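Local coordinates for protein putative esterase (Sulfolobus solfataricus P2, PDB 2RAU) that is probably a lipase or esterase of the alpha/beta-hydrolase family and binds calcium, at residues A[118-127]-A[277-288]. Numbering follows the deposited sequence. Where two conformers were deposited one is given.
Sequences TANWGWSTWI and PYRLSLERDLKF
Leu280 fills the cleft between Trp123 and Trp126 with its two methyl groups, an example of one branched side chain serving two aromatic faces. Its CD2 stands 3.8 Å from the centroid of the Trp123 five-membered ring, almost straight above it, while CD1 makes the matching CH-pi contact over the pyrrole ring of Trp126. On the opposite face of Trp123, Phe288 arrives edge-first in a T-shaped pair, planes at 74°, so the indole is clasped from both sides; Ile127 CD1 reaches Phe288 CE1 at 3.5 Å. Pro277 closes the other end of this apolar zone, its CB 3.7 Å from Trp121 CB. In the alpha/beta-hydrolase fold, the contact joins the start of helix 123-141 to the short helix 278-282, and Phe153, in what is probably the nucleophile elbow (GxSxG), meets both Trp123 and Trp126. Glu283 extends its carboxylate to the helix start just after the N-cap Gly122, where OE1 takes the N-H of Trp123 at 2.9 Å in an almost straight bond (179°) on its syn side. The more open flank is polar and slacker. With CG anti to the backbone N and a bend at chi2 (60°), Arg279 passes along Gly122 CA; its NE forms a salt bridge with Glu283 OE2 at 3.1 Å, and NH1 gives only a weak bond to Ala119 O. A leucine in place of Arg279 would probably leave the Glu283 carboxylate without its positive mate and freer to swing from the helix start. Water bridges Ser124 N to Glu283 OE2 on this flank, and another links Thr118 O with Arg279 N.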
# COMPACT_ATOMS: atom_id res chain seq x y z
N THR A 118 -8.62 14.34 -11.33
CA THR A 118 -7.38 13.75 -10.84
C THR A 118 -6.10 14.41 -11.43
O THR A 118 -4.98 14.04 -11.05
CB THR A 118 -7.31 12.25 -11.13
OG1 THR A 118 -7.04 12.03 -12.51
CG2 THR A 118 -8.58 11.53 -10.71
N ALA A 119 -6.25 15.42 -12.29
CA ALA A 119 -5.10 16.04 -12.99
C ALA A 119 -4.05 16.61 -12.00
O ALA A 119 -2.85 16.54 -12.25
CB ALA A 119 -5.59 17.12 -13.95
N ASN A 120 -4.47 17.13 -10.86
CA ASN A 120 -3.53 17.66 -9.86
C ASN A 120 -3.44 16.77 -8.62
O ASN A 120 -3.25 17.26 -7.50
CB ASN A 120 -3.90 19.10 -9.49
CG ASN A 120 -3.87 20.00 -10.67
OD1 ASN A 120 -2.80 20.32 -11.16
ND2 ASN A 120 -5.03 20.43 -11.14
N TRP A 121 -3.61 15.47 -8.81
CA TRP A 121 -3.32 14.49 -7.75
C TRP A 121 -1.86 14.07 -7.84
O TRP A 121 -1.56 12.94 -8.22
CB TRP A 121 -4.25 13.30 -7.90
CG TRP A 121 -5.65 13.56 -7.41
CD1 TRP A 121 -6.22 14.77 -7.10
CD2 TRP A 121 -6.67 12.58 -7.25
NE1 TRP A 121 -7.52 14.58 -6.71
CE2 TRP A 121 -7.82 13.25 -6.80
CE3 TRP A 121 -6.71 11.20 -7.41
CZ2 TRP A 121 -9.00 12.58 -6.50
CZ3 TRP A 121 -7.89 10.53 -7.13
CH2 TRP A 121 -9.01 11.22 -6.68
N GLY A 122 -0.99 15.00 -7.48
CA GLY A 122 0.45 14.84 -7.48
C GLY A 122 1.00 14.76 -6.07
O GLY A 122 0.27 14.54 -5.12
N TRP A 123 2.30 14.98 -5.95
CA TRP A 123 3.00 14.85 -4.69
C TRP A 123 2.59 15.85 -3.62
O TRP A 123 2.48 15.51 -2.45
CB TRP A 123 4.53 14.91 -4.93
CG TRP A 123 5.03 13.62 -5.38
CD1 TRP A 123 5.49 13.28 -6.63
CD2 TRP A 123 5.00 12.42 -4.62
NE1 TRP A 123 5.81 11.96 -6.66
CE2 TRP A 123 5.51 11.40 -5.44
CE3 TRP A 123 4.64 12.11 -3.31
CZ2 TRP A 123 5.67 10.09 -4.98
CZ3 TRP A 123 4.76 10.81 -2.87
CH2 TRP A 123 5.29 9.82 -3.69
N SER A 124 2.37 17.10 -3.98
CA SER A 124 1.94 18.04 -2.94
C SER A 124 0.55 17.65 -2.38
O SER A 124 0.30 17.75 -1.18
CB SER A 124 2.02 19.51 -3.40
OG SER A 124 1.14 19.75 -4.45
N THR A 125 -0.32 17.14 -3.23
CA THR A 125 -1.62 16.65 -2.77
C THR A 125 -1.47 15.46 -1.83
O THR A 125 -2.01 15.47 -0.73
CB THR A 125 -2.55 16.32 -3.97
OG1 THR A 125 -2.80 17.53 -4.70
CG2 THR A 125 -3.89 15.69 -3.50
N TRP A 126 -0.75 14.44 -2.26
CA TRP A 126 -0.55 13.22 -1.48
C TRP A 126 0.16 13.53 -0.16
O TRP A 126 -0.25 13.03 0.86
CB TRP A 126 0.25 12.17 -2.31
CG TRP A 126 -0.56 10.99 -2.77
CD1 TRP A 126 -0.29 9.66 -2.52
CD2 TRP A 126 -1.79 11.01 -3.51
NE1 TRP A 126 -1.27 8.87 -3.08
CE2 TRP A 126 -2.19 9.67 -3.71
CE3 TRP A 126 -2.59 12.03 -4.04
CZ2 TRP A 126 -3.35 9.32 -4.37
CZ3 TRP A 126 -3.75 11.69 -4.70
CH2 TRP A 126 -4.10 10.36 -4.88
N ILE A 127 1.22 14.33 -0.24
CA ILE A 127 1.96 14.75 0.96
C ILE A 127 1.05 15.53 1.93
O ILE A 127 1.05 15.23 3.13
CB ILE A 127 3.28 15.45 0.64
CG1 ILE A 127 4.25 14.41 0.03
CG2 ILE A 127 3.89 16.09 1.93
CD1 ILE A 127 5.49 15.00 -0.54
N PRO A 277 -3.69 8.05 -10.24
CA PRO A 277 -3.38 9.20 -11.06
C PRO A 277 -2.02 9.14 -11.73
O PRO A 277 -1.00 8.78 -11.11
CB PRO A 277 -3.46 10.36 -10.07
CG PRO A 277 -3.03 9.73 -8.76
CD PRO A 277 -3.70 8.38 -8.80
N TYR A 278 -2.01 9.46 -13.01
CA TYR A 278 -0.75 9.66 -13.74
C TYR A 278 0.14 10.75 -13.16
O TYR A 278 1.36 10.70 -13.31
CB TYR A 278 -1.01 9.98 -15.25
CG TYR A 278 -0.88 8.75 -16.15
CD1 TYR A 278 0.36 8.18 -16.40
CD2 TYR A 278 -1.99 8.19 -16.77
CE1 TYR A 278 0.50 7.06 -17.22
CE2 TYR A 278 -1.86 7.07 -17.56
CZ TYR A 278 -0.61 6.52 -17.79
OH TYR A 278 -0.46 5.39 -18.58
N ARG A 279 -0.46 11.76 -12.54
CA ARG A 279 0.27 12.94 -12.14
C ARG A 279 1.48 12.59 -11.23
O ARG A 279 2.59 13.13 -11.39
CB ARG A 279 -0.72 13.96 -11.52
CG ARG A 279 -0.14 15.28 -11.01
CD ARG A 279 0.50 15.96 -12.15
NE ARG A 279 0.87 17.34 -11.90
CZ ARG A 279 0.24 18.40 -12.42
NH1 ARG A 279 -0.84 18.28 -13.19
NH2 ARG A 279 0.70 19.60 -12.17
N LEU A 280 1.31 11.64 -10.32
CA LEU A 280 2.38 11.28 -9.40
C LEU A 280 3.64 10.84 -10.15
O LEU A 280 4.73 11.28 -9.82
CB LEU A 280 1.90 10.20 -8.43
CG LEU A 280 1.02 10.61 -7.26
CD1 LEU A 280 0.38 9.41 -6.68
CD2 LEU A 280 1.83 11.39 -6.19
N SER A 281 3.48 10.01 -11.17
CA SER A 281 4.61 9.50 -11.92
C SER A 281 5.14 10.52 -12.91
O SER A 281 6.32 10.51 -13.26
CB SER A 281 4.27 8.17 -12.61
OG SER A 281 3.23 8.30 -13.56
N LEU A 282 4.28 11.44 -13.35
CA LEU A 282 4.68 12.46 -14.30
C LEU A 282 5.41 13.59 -13.59
O LEU A 282 5.96 14.44 -14.23
CB LEU A 282 3.48 12.98 -15.08
CG LEU A 282 2.74 11.99 -15.98
CD1 LEU A 282 1.54 12.67 -16.60
CD2 LEU A 282 3.63 11.41 -17.03
N GLU A 283 5.40 13.59 -12.26
CA GLU A 283 6.23 14.51 -11.46
C GLU A 283 7.57 13.88 -11.03
O GLU A 283 8.10 14.15 -9.95
CB GLU A 283 5.45 14.99 -10.25
CG GLU A 283 4.36 15.94 -10.59
CD GLU A 283 3.60 16.39 -9.35
OE1 GLU A 283 3.77 15.80 -8.28
OE2 GLU A 283 2.81 17.33 -9.46
N ARG A 284 8.11 13.02 -11.88
CA ARG A 284 9.46 12.47 -11.72
C ARG A 284 10.47 13.63 -11.65
O ARG A 284 11.54 13.49 -11.07
CB ARG A 284 9.78 11.56 -12.92
CG ARG A 284 9.87 12.32 -14.26
CD ARG A 284 10.21 11.42 -15.44
NE ARG A 284 9.07 10.62 -15.92
CZ ARG A 284 8.08 11.08 -16.69
NH1 ARG A 284 8.02 12.36 -17.08
NH2 ARG A 284 7.11 10.25 -17.07
N ASP A 285 10.11 14.77 -12.27
CA ASP A 285 10.92 16.00 -12.25
C ASP A 285 11.28 16.48 -10.85
O ASP A 285 12.43 16.83 -10.60
CB ASP A 285 10.16 17.14 -12.96
N LEU A 286 10.29 16.50 -9.94
CA LEU A 286 10.47 16.96 -8.54
C LEU A 286 11.61 16.27 -7.79
O LEU A 286 11.67 15.04 -7.70
CB LEU A 286 9.18 16.76 -7.71
CG LEU A 286 8.05 17.78 -7.80
CD1 LEU A 286 7.83 18.33 -9.23
CD2 LEU A 286 6.83 17.11 -7.25
N LYS A 287 12.50 17.09 -7.23
CA LYS A 287 13.62 16.59 -6.47
C LYS A 287 13.27 16.64 -4.98
O LYS A 287 12.83 17.67 -4.47
CB LYS A 287 14.89 17.42 -6.75
N PHE A 288 13.40 15.50 -4.31
CA PHE A 288 13.24 15.41 -2.87
C PHE A 288 14.61 15.17 -2.25
O PHE A 288 15.37 14.33 -2.72
CB PHE A 288 12.30 14.27 -2.50
CG PHE A 288 10.86 14.57 -2.73
CD1 PHE A 288 10.11 15.14 -1.73
CD2 PHE A 288 10.23 14.24 -3.93
CE1 PHE A 288 8.73 15.40 -1.93
CE2 PHE A 288 8.87 14.50 -4.13
CZ PHE A 288 8.13 15.08 -3.12
O HOH W 1 -3.41 12.30 -12.63
O HOH W 2 7.17 10.87 -9.35
O HOH W 3 2.78 18.17 -6.69